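Local atomic coordinates of tautomerase (Advenella mimigardefordensis DPN7, PDB entry 6VVW), a protein that belongs to the tautomerase superfamily of small enzymes built from beta-alpha-beta units, and assembles from three copies of the chain. Residues Q22-V27 / I39-H44. Numbering follows the deposited sequence.
Sequences QNATKV and IRISLH
Ala-24 and Thr-25 on the inner side of helix 16-30 receive Ile-41 from strand 40-43, and the approach begins two residues earlier, at Ile-39. There the backbones come nearest, with CA of Ile-39 7.0 Å from CA of Thr-25. The branched Ile-39 points its CB toward the helix segment, which partly covers it although the nearest approach, CD1 to the backbone O of Thr-25, is 4.6 Å; a bulky apolar residue suits the buried entry to a strand. Arg-40 turns away from the helix, and its NH2 hydrogen-bonds to the O of Cys-98 of the second subunit.

Helix and strand belong to the beta-alpha-beta crossover 3-8, 16-30, 40-43, the repeated element of the tautomerase fold, in which the helix packs over one face of the sheet. Ile-41 makes the direct contact. CG1 lies anti to the carbonyl carbon (chi1 -67°) and the chain then runs out extended, carrying CD1 to the helix surface. This one methyl sits 3.3 Å from the backbone N of Thr-25 and 3.4 Å from CB of Ala-24, the latter tight for two carbons. Alanine is apt because its short side chain lets the strand's methyl come close to the helix backbone. Thr-25 borders CD1 with its hydroxyl, OG1 at 3.5 Å. OG1 is hydrogen-bonded to the carbonyl O of Leu-21, one turn back, which satisfies the hydroxyl and probably makes the apolar neighbour tolerable.

Ser-42, facing the neighbouring subunit, has its OG hydrogen-bonded to OE1 of Gln-7 of that chain. Leu-43 packs on Lys-17 of helix 16-30 and Val-6 and Val-8 of strand 3-8.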
loop_
_atom_site.group_PDB
_atom_site.type_symbol
_atom_site.label_atom_id
_atom_site.label_comp_id
_atom_site.label_asym_id
_atom_site.label_seq_id
_atom_site.Cartn_x
_atom_site.Cartn_y
_atom_site.Cartn_z
ATOM N N GLN A 22 -4.301 17.853 -8.078
ATOM C CA GLN A 22 -5.529 18.556 -8.420
ATOM C C GLN A 22 -6.119 18.033 -9.720
ATOM O O GLN A 22 -7.320 17.741 -9.804
ATOM C CB GLN A 22 -5.261 20.057 -8.490
ATOM C CG GLN A 22 -4.813 20.638 -7.133
ATOM C CD GLN A 22 -5.402 22.007 -6.836
ATOM O OE1 GLN A 22 -5.040 23.000 -7.466
ATOM N NE2 GLN A 22 -6.317 22.062 -5.875
ATOM N N ASN A 23 -5.294 17.901 -10.743
ATOM C CA ASN A 23 -5.788 17.278 -11.953
ATOM C C ASN A 23 -5.760 15.763 -11.864
ATOM O O ASN A 23 -6.271 15.094 -12.755
ATOM C CB ASN A 23 -4.971 17.759 -13.146
ATOM C CG ASN A 23 -4.507 19.193 -12.986
ATOM O OD1 ASN A 23 -5.271 20.052 -12.576
ATOM N ND2 ASN A 23 -3.250 19.450 -13.306
ATOM N N ALA A 24 -5.154 15.201 -10.833
ATOM C CA ALA A 24 -5.346 13.783 -10.602
ATOM C C ALA A 24 -6.764 13.538 -10.125
ATOM O O ALA A 24 -7.435 12.626 -10.603
ATOM C CB ALA A 24 -4.316 13.257 -9.601
ATOM N N THR A 25 -7.247 14.369 -9.208
ATOM C CA THR A 25 -8.661 14.331 -8.872
ATOM C C THR A 25 -9.515 14.624 -10.098
ATOM O O THR A 25 -10.384 13.827 -10.473
ATOM C CB THR A 25 -8.949 15.332 -7.761
ATOM O OG1 THR A 25 -8.151 15.014 -6.621
ATOM C CG2 THR A 25 -10.384 15.255 -7.370
ATOM N N LYS A 26 -9.256 15.751 -10.762
ATOM C CA LYS A 26 -10.082 16.135 -11.903
ATOM C C LYS A 26 -10.072 15.076 -13.004
ATOM O O LYS A 26 -11.055 14.936 -13.746
ATOM C CB LYS A 26 -9.609 17.486 -12.441
ATOM C CG LYS A 26 -10.613 18.198 -13.330
ATOM C CD LYS A 26 -11.414 19.272 -12.592
ATOM C CE LYS A 26 -12.100 20.206 -13.612
ATOM N NZ LYS A 26 -12.815 21.379 -13.014
ATOM N N VAL A 27 -8.983 14.313 -13.114
ATOM C CA VAL A 27 -8.893 13.239 -14.094
ATOM C C VAL A 27 -9.561 11.984 -13.561
ATOM O O VAL A 27 -10.044 11.154 -14.351
ATOM C CB VAL A 27 -7.423 12.973 -14.478
ATOM C CG1 VAL A 27 -7.197 11.544 -14.921
ATOM C CG2 VAL A 27 -6.983 13.890 -15.588
ATOM N N ILE A 39 -13.451 9.976 -4.228
ATOM C CA ILE A 39 -12.045 9.930 -4.574
ATOM C C ILE A 39 -11.246 10.587 -3.475
ATOM O O ILE A 39 -11.688 11.560 -2.861
ATOM C CB ILE A 39 -11.800 10.633 -5.914
ATOM C CG1 ILE A 39 -12.867 10.203 -6.926
ATOM C CG2 ILE A 39 -10.383 10.360 -6.376
ATOM C CD1 ILE A 39 -13.229 11.260 -7.951
ATOM N N ARG A 40 -10.072 10.037 -3.210
ATOM C CA ARG A 40 -9.027 10.739 -2.498
ATOM C C ARG A 40 -7.716 10.377 -3.163
ATOM O O ARG A 40 -7.635 9.420 -3.933
ATOM C CB ARG A 40 -9.008 10.400 -0.995
ATOM C CG ARG A 40 -9.580 9.048 -0.644
ATOM C CD ARG A 40 -9.465 8.731 0.837
ATOM N NE ARG A 40 -10.567 9.314 1.595
ATOM C CZ ARG A 40 -10.704 9.258 2.920
ATOM N NH1 ARG A 40 -9.807 8.655 3.691
ATOM N NH2 ARG A 40 -11.746 9.838 3.484
ATOM N N ILE A 41 -6.693 11.178 -2.910
ATOM C CA ILE A 41 -5.369 10.910 -3.454
ATOM C C ILE A 41 -4.362 11.334 -2.415
ATOM O O ILE A 41 -4.479 12.421 -1.844
ATOM C CB ILE A 41 -5.114 11.663 -4.770
ATOM C CG1 ILE A 41 -6.016 11.123 -5.871
ATOM C CG2 ILE A 41 -3.672 11.517 -5.163
ATOM C CD1 ILE A 41 -6.251 12.078 -7.001
ATOM N N SER A 42 -3.368 10.495 -2.171
ATOM C CA SER A 42 -2.340 10.786 -1.184
ATOM C C SER A 42 -0.976 10.669 -1.839
ATOM O O SER A 42 -0.668 9.637 -2.437
ATOM C CB SER A 42 -2.442 9.823 -0.014
ATOM O OG SER A 42 -1.589 8.710 -0.204
ATOM N N LEU A 43 -0.143 11.696 -1.706
ATOM C CA LEU A 43 1.209 11.633 -2.242
ATOM C C LEU A 43 2.228 11.472 -1.122
ATOM O O LEU A 43 2.151 12.166 -0.102
ATOM C CB LEU A 43 1.531 12.885 -3.064
ATOM C CG LEU A 43 2.905 12.802 -3.722
ATOM C CD1 LEU A 43 2.890 11.555 -4.544
ATOM C CD2 LEU A 43 3.163 13.968 -4.622
ATOM N N HIS A 44 3.206 10.575 -1.334
ATOM C CA HIS A 44 4.212 10.221 -0.326
ATOM C C HIS A 44 5.568 10.111 -1.013
ATOM O O HIS A 44 5.925 9.037 -1.504
ATOM C CB HIS A 44 3.826 8.920 0.355
ATOM C CG HIS A 44 4.954 8.214 1.046
ATOM N ND1 HIS A 44 5.986 8.877 1.679
ATOM C CD2 HIS A 44 5.193 6.891 1.227
ATOM C CE1 HIS A 44 6.811 7.995 2.216
ATOM N NE2 HIS A 44 6.359 6.783 1.947
#